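Local coordinates for protein HicB3 antitoxin (Yersinia pestis, PDB 4P7D) that probably neutralises its partner toxin HicA3 as the antitoxin of a HicAB pair, and probably binds operator DNA through a ribbon-helix-helix domain, at residues 12-17 with 24-29; 107-112 with 119-124. All coordinates share one frame; numbering follows the deposited sequence.

Overall arrangement
From the N terminus, strand 2-8 leads into strand 14-17, and interaction 1 (12-17 with 24-29) pairs that strand with the next, closing a beta hairpin across six residues. Strand 25-28 is an outermost strand of the four-stranded antiparallel sheet, in the order 25-28, 14-17, 2-8, 78-83, and helix 34-47 packs on it. The chain then passes through short helices and strands 78-83 and 93-101 to the C-terminal region. There interaction 2 (107-112 with 119-124) closes the turn between helices 102-115 and 121-133. The two contacts follow in series, neither nested nor crossed. The centres of interactions 1 and 2 lie about 40 Å apart, on opposite sides of the chain's centre.

Interaction 1 of 2, residues 12-17 with 24-29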
loop_
_atom_site.group_PDB
_atom_site.type_symbol
_atom_site.label_atom_id
_atom_site.label_comp_id
_atom_site.label_asym_id
_atom_site.label_seq_id
_atom_site.Cartn_x
_atom_site.Cartn_y
_atom_site.Cartn_z
ATOM N N GLU B 12 28.108 6.335 -32.796
ATOM C CA GLU B 12 28.978 5.982 -31.689
ATOM C C GLU B 12 28.300 6.528 -30.456
ATOM O O GLU B 12 28.260 7.729 -30.217
ATOM C CB GLU B 12 30.431 6.480 -31.892
ATOM C CG GLU B 12 30.886 7.786 -31.228
ATOM C CD GLU B 12 32.398 7.846 -31.025
ATOM O OE1 GLU B 12 32.933 6.993 -30.274
ATOM O OE2 GLU B 12 33.055 8.727 -31.627
ATOM N N GLY B 13 27.666 5.624 -29.726
ATOM C CA GLY B 13 26.968 6.002 -28.520
ATOM C C GLY B 13 25.459 5.875 -28.524
ATOM O O GLY B 13 24.918 4.866 -28.946
ATOM N N PHE B 14 24.798 6.896 -27.998
ATOM C CA PHE B 14 23.354 6.972 -27.942
ATOM C C PHE B 14 23.020 8.400 -27.553
ATOM O O PHE B 14 23.770 9.033 -26.802
ATOM C CB PHE B 14 22.757 5.986 -26.918
ATOM C CG PHE B 14 23.009 6.386 -25.495
ATOM C CD1 PHE B 14 22.133 7.226 -24.834
ATOM C CD2 PHE B 14 24.155 5.965 -24.840
ATOM C CE1 PHE B 14 22.388 7.637 -23.545
ATOM C CE2 PHE B 14 24.413 6.356 -23.549
ATOM C CZ PHE B 14 23.525 7.204 -22.898
ATOM N N ASP B 15 21.898 8.907 -28.041
ATOM C CA ASP B 15 21.432 10.214 -27.601
ATOM C C ASP B 15 19.997 10.069 -27.114
ATOM O O ASP B 15 19.242 9.243 -27.621
ATOM C CB ASP B 15 21.524 11.247 -28.726
ATOM C CG ASP B 15 20.692 10.862 -29.926
ATOM O OD1 ASP B 15 20.426 9.654 -30.089
ATOM O OD2 ASP B 15 20.294 11.747 -30.709
ATOM N N GLY B 16 19.617 10.855 -26.122
ATOM C CA GLY B 16 18.260 10.790 -25.640
ATOM C C GLY B 16 17.772 12.108 -25.086
ATOM O O GLY B 16 18.520 13.087 -25.022
ATOM N N TYR B 17 16.509 12.132 -24.676
ATOM C CA TYR B 17 15.923 13.320 -24.054
ATOM C C TYR B 17 14.776 12.945 -23.114
ATOM O O TYR B 17 14.292 11.809 -23.125
ATOM C CB TYR B 17 15.440 14.307 -25.131
ATOM C CG TYR B 17 14.524 13.684 -26.166
ATOM C CD1 TYR B 17 13.172 13.492 -25.902
ATOM C CD2 TYR B 17 15.010 13.285 -27.408
ATOM C CE1 TYR B 17 12.328 12.915 -26.842
ATOM C CE2 TYR B 17 14.168 12.709 -28.355
ATOM C CZ TYR B 17 12.828 12.526 -28.061
ATOM O OH TYR B 17 11.974 11.956 -28.985
ATOM N N CYS B 24 16.378 19.266 -22.536
ATOM C CA CYS B 24 17.069 18.240 -21.754
ATOM C C CYS B 24 17.541 17.083 -22.619
ATOM O O CYS B 24 17.031 15.973 -22.490
ATOM C CB CYS B 24 16.183 17.672 -20.659
ATOM S SG CYS B 24 16.698 18.131 -19.053
ATOM N N PHE B 25 18.507 17.336 -23.503
ATOM C CA PHE B 25 19.085 16.286 -24.353
ATOM C C PHE B 25 20.289 15.712 -23.615
ATOM O O PHE B 25 20.914 16.390 -22.808
ATOM C CB PHE B 25 19.498 16.831 -25.750
ATOM C CG PHE B 25 18.333 17.380 -26.586
ATOM C CD1 PHE B 25 17.997 16.804 -27.814
ATOM C CD2 PHE B 25 17.568 18.469 -26.142
ATOM C CE1 PHE B 25 16.927 17.305 -28.587
ATOM C CE2 PHE B 25 16.490 18.967 -26.908
ATOM C CZ PHE B 25 16.176 18.384 -28.129
ATOM N N PHE B 26 20.615 14.462 -23.880
ATOM C CA PHE B 26 21.831 13.903 -23.325
ATOM C C PHE B 26 22.425 12.833 -24.253
ATOM O O PHE B 26 21.749 12.364 -25.173
ATOM C CB PHE B 26 21.529 13.336 -21.941
ATOM C CG PHE B 26 20.449 12.294 -21.949
ATOM C CD1 PHE B 26 20.752 10.957 -22.191
ATOM C CD2 PHE B 26 19.127 12.647 -21.751
ATOM C CE1 PHE B 26 19.753 10.000 -22.208
ATOM C CE2 PHE B 26 18.131 11.696 -21.772
ATOM C CZ PHE B 26 18.435 10.374 -21.993
ATOM N N ALA B 27 23.676 12.439 -24.002
ATOM C CA ALA B 27 24.332 11.382 -24.795
ATOM C C ALA B 27 25.470 10.641 -24.049
ATOM O O ALA B 27 25.715 10.866 -22.865
ATOM C CB ALA B 27 24.859 11.977 -26.084
ATOM N N GLY B 28 26.174 9.765 -24.754
ATOM C CA GLY B 28 27.246 8.978 -24.164
ATOM C C GLY B 28 27.430 7.751 -25.037
ATOM O O GLY B 28 26.661 7.571 -25.973
ATOM N N ASN B 29 28.409 6.897 -24.753
ATOM C CA ASN B 29 28.692 5.826 -25.706
ATOM C C ASN B 29 28.273 4.422 -25.285
ATOM O O ASN B 29 27.731 3.685 -26.108
ATOM C CB ASN B 29 30.180 5.828 -26.106
ATOM C CG ASN B 29 31.110 6.115 -24.953
ATOM O OD1 ASN B 29 31.083 7.198 -24.373
ATOM N ND2 ASN B 29 31.955 5.142 -24.620
#
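Phe26 lays its ring over Gly16 and takes the place where a side chain there would stand. CG lies between the backbone N and the carbonyl carbon of Phe26 (chi1 57°), and this turns the ring across the neighbouring strand. From the CB of Phe26, CG and CD2 reach Gly16 O, with Phe26 CD2 to Gly16 O at 3.4 Å. CE2 meets Gly16 C and Tyr17 N, and CZ lies by Gly16 C and CA. The Gly16 CA sits 3.9 Å from the centroid of the Phe26 ring, over its face, in a CH-pi contact. CD1 and CE1 of Phe26 run past Phe14 CE1, and CE1 also lies by Gly16 CA. At the ring edge, CE1 of Phe26 meets CE1 of Phe14 at 3.8 Å, edge against edge. Phe14 in turn spreads one face over Gly28 N and the carbonyl carbon of Ala27.

The backbones are antiparallel. Gly16 N to Phe26 O and Phe26 N to Gly16 O are both 2.8 Å and fairly straight. The Phe14 and Gly28 pair is bonded only weakly, with bent N-H...O angles of 126° and 129°. Tyr17 and Phe25 form a non-hydrogen-bonded pair on the other face, their rings oblique at 6.0 Å between centroids. Helix 34-47 covers the Phe14 and Phe26 side, with Ala38 and Ala41 against Phe26. Glycines on the partner strand thus let the Phe14 and Phe26 rings lie across it beneath that helix, while Asp15, Tyr17, Phe25 and Ala27 lie on the other, more exposed face.

Interaction 2 of 2, residues 107-112 with 119-124; sequences AIDKFI and KNRSQF
Ile112 and Phe124 pack where helix 102-115 meets the start of helix 121-133. The Ile112 CD1 methyl touches CB of Phe124 at 3.6 Å and also reaches the Asn120 carbonyl O. Its CG1 lies over one face of the Phe124 ring. The ring points back toward helix 102-115 because CG of Phe124 is anti to its own N (chi1 172°). There its far rim meets two more residues. CE1 of Phe124 touches CE1 of Phe111 at 3.6 Å, with the ring planes oblique at 53°. CE2 of Phe124 meets the CG2 methyl of Ile108 at 4.0 Å. Tyr118 adds an edge-to-face ring to Phe124. Ala129 and Ile133 of the second subunit pack on Ile108 and Phe111, so this apolar cluster continues into the interface with the second subunit.

The other side is polar and less buried. The extended chain of Arg121 brings its guanidinium side-on to Asp109. Arg121 NE gives a bond to Asp109 OD1 (2.7 Å) and Arg121 NH2 one to Asp109 OD2 (2.6 Å). Both oxygens use their syn lone pairs, and the two flat groups are nearly coplanar, 20° apart. The paired bonds restrain the rotation of both groups. Asn120 caps the second helix: its OD1 accepts from Gln123 N at 3.0 Å. Gln123 OE1 also takes a bond from Lys119 N, which ties the first turn of the helix back to the residue before the N-cap.

Two helices joined by a short turn after strand 93-101, and packed on a second subunit, are consistent with the ribbon-helix-helix fold of the Met repressor clan. The chemistry implies a helix pair held by apolar packing shared with the second subunit on one side and by a two-bond salt bridge on its more exposed side.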
loop_
_atom_site.group_PDB
_atom_site.type_symbol
_atom_site.label_atom_id
_atom_site.label_comp_id
_atom_site.label_asym_id
_atom_site.label_seq_id
_atom_site.Cartn_x
_atom_site.Cartn_y
_atom_site.Cartn_z
ATOM N N ALA B 107 -11.144 11.870 7.954
ATOM C CA ALA B 107 -11.364 11.335 6.617
ATOM C C ALA B 107 -10.025 11.098 5.925
ATOM O O ALA B 107 -9.811 10.051 5.321
ATOM C CB ALA B 107 -12.213 12.241 5.806
ATOM N N ILE B 108 -9.111 12.058 6.038
ATOM C CA ILE B 108 -7.823 11.899 5.384
ATOM C C ILE B 108 -7.066 10.700 5.942
ATOM O O ILE B 108 -6.536 9.887 5.194
ATOM C CB ILE B 108 -6.969 13.162 5.518
ATOM C CG1 ILE B 108 -7.500 14.220 4.565
ATOM C CG2 ILE B 108 -5.526 12.861 5.184
ATOM C CD1 ILE B 108 -6.991 15.603 4.852
ATOM N N ASP B 109 -7.051 10.579 7.258
ATOM C CA ASP B 109 -6.322 9.500 7.891
ATOM C C ASP B 109 -6.916 8.149 7.523
ATOM O O ASP B 109 -6.191 7.187 7.275
ATOM C CB ASP B 109 -6.272 9.722 9.394
ATOM C CG ASP B 109 -5.187 10.749 9.778
ATOM O OD1 ASP B 109 -4.324 11.058 8.913
ATOM O OD2 ASP B 109 -5.148 11.233 10.929
ATOM N N LYS B 110 -8.230 8.077 7.410
ATOM C CA LYS B 110 -8.838 6.822 7.002
ATOM C C LYS B 110 -8.562 6.507 5.532
ATOM O O LYS B 110 -8.473 5.345 5.143
ATOM C CB LYS B 110 -10.337 6.846 7.284
ATOM C CG LYS B 110 -10.609 7.057 8.736
ATOM C CD LYS B 110 -11.709 6.219 9.245
ATOM C CE LYS B 110 -11.645 6.224 10.757
ATOM N NZ LYS B 110 -10.740 5.178 11.302
ATOM N N PHE B 111 -8.397 7.540 4.725
ATOM C CA PHE B 111 -8.107 7.344 3.321
ATOM C C PHE B 111 -6.702 6.750 3.088
ATOM O O PHE B 111 -6.514 5.907 2.218
ATOM C CB PHE B 111 -8.250 8.672 2.592
ATOM C CG PHE B 111 -7.994 8.576 1.127
ATOM C CD1 PHE B 111 -6.720 8.775 0.617
ATOM C CD2 PHE B 111 -9.024 8.258 0.260
ATOM C CE1 PHE B 111 -6.489 8.667 -0.722
ATOM C CE2 PHE B 111 -8.804 8.156 -1.082
ATOM C CZ PHE B 111 -7.539 8.353 -1.580
ATOM N N ILE B 112 -5.733 7.217 3.872
ATOM C CA ILE B 112 -4.336 6.846 3.747
ATOM C C ILE B 112 -4.121 5.406 4.179
ATOM O O ILE B 112 -3.278 4.689 3.644
ATOM C CB ILE B 112 -3.457 7.795 4.601
ATOM C CG1 ILE B 112 -3.413 9.180 3.952
ATOM C CG2 ILE B 112 -2.044 7.221 4.832
ATOM C CD1 ILE B 112 -2.492 10.163 4.628
ATOM N N LYS B 119 2.631 6.891 2.947
ATOM C CA LYS B 119 3.155 6.457 4.238
ATOM C C LYS B 119 2.683 7.366 5.372
ATOM O O LYS B 119 2.514 6.926 6.508
ATOM C CB LYS B 119 4.685 6.393 4.213
ATOM C CG LYS B 119 5.356 7.729 3.994
ATOM C CD LYS B 119 6.877 7.578 3.937
ATOM C CE LYS B 119 7.590 8.910 3.676
ATOM N NZ LYS B 119 9.078 8.753 3.581
ATOM N N ASN B 120 2.446 8.632 5.067
ATOM C CA ASN B 120 1.873 9.507 6.073
ATOM C C ASN B 120 1.181 10.749 5.491
ATOM O O ASN B 120 1.022 10.856 4.281
ATOM C CB ASN B 120 2.963 9.907 7.045
ATOM C CG ASN B 120 4.178 10.367 6.348
ATOM O OD1 ASN B 120 4.132 11.340 5.607
ATOM N ND2 ASN B 120 5.280 9.665 6.542
ATOM N N ARG B 121 0.758 11.667 6.367
ATOM C CA ARG B 121 0.025 12.860 5.972
ATOM C C ARG B 121 0.873 13.823 5.177
ATOM O O ARG B 121 0.411 14.419 4.202
ATOM C CB ARG B 121 -0.513 13.599 7.183
ATOM C CG ARG B 121 -1.699 12.969 7.859
ATOM C CD ARG B 121 -2.290 13.932 8.882
ATOM N NE ARG B 121 -2.967 13.206 9.953
ATOM C CZ ARG B 121 -2.756 13.426 11.242
ATOM N NH1 ARG B 121 -1.896 14.362 11.612
ATOM N NH2 ARG B 121 -3.412 12.720 12.153
ATOM N N SER B 122 2.112 14.010 5.599
ATOM C CA SER B 122 2.966 14.920 4.855
ATOM C C SER B 122 3.200 14.413 3.427
ATOM O O SER B 122 3.151 15.190 2.490
ATOM C CB SER B 122 4.286 15.134 5.588
ATOM O OG SER B 122 4.038 15.766 6.827
ATOM N N GLN B 123 3.417 13.118 3.246
ATOM C CA GLN B 123 3.663 12.618 1.898
ATOM C C GLN B 123 2.423 12.781 1.038
ATOM O O GLN B 123 2.496 13.218 -0.125
ATOM C CB GLN B 123 4.095 11.146 1.907
ATOM C CG GLN B 123 4.688 10.714 0.571
ATOM C CD GLN B 123 4.912 9.222 0.484
ATOM O OE1 GLN B 123 3.966 8.434 0.566
ATOM N NE2 GLN B 123 6.176 8.817 0.333
ATOM N N PHE B 124 1.283 12.434 1.629
ATOM C CA PHE B 124 -0.002 12.506 0.947
ATOM C C PHE B 124 -0.363 13.929 0.496
ATOM O O PHE B 124 -0.666 14.158 -0.677
ATOM C CB PHE B 124 -1.084 11.943 1.858
ATOM C CG PHE B 124 -2.474 12.142 1.349
ATOM C CD1 PHE B 124 -2.991 11.313 0.385
ATOM C CD2 PHE B 124 -3.259 13.156 1.837
ATOM C CE1 PHE B 124 -4.262 11.482 -0.075
ATOM C CE2 PHE B 124 -4.528 13.332 1.372
ATOM C CZ PHE B 124 -5.027 12.493 0.418
#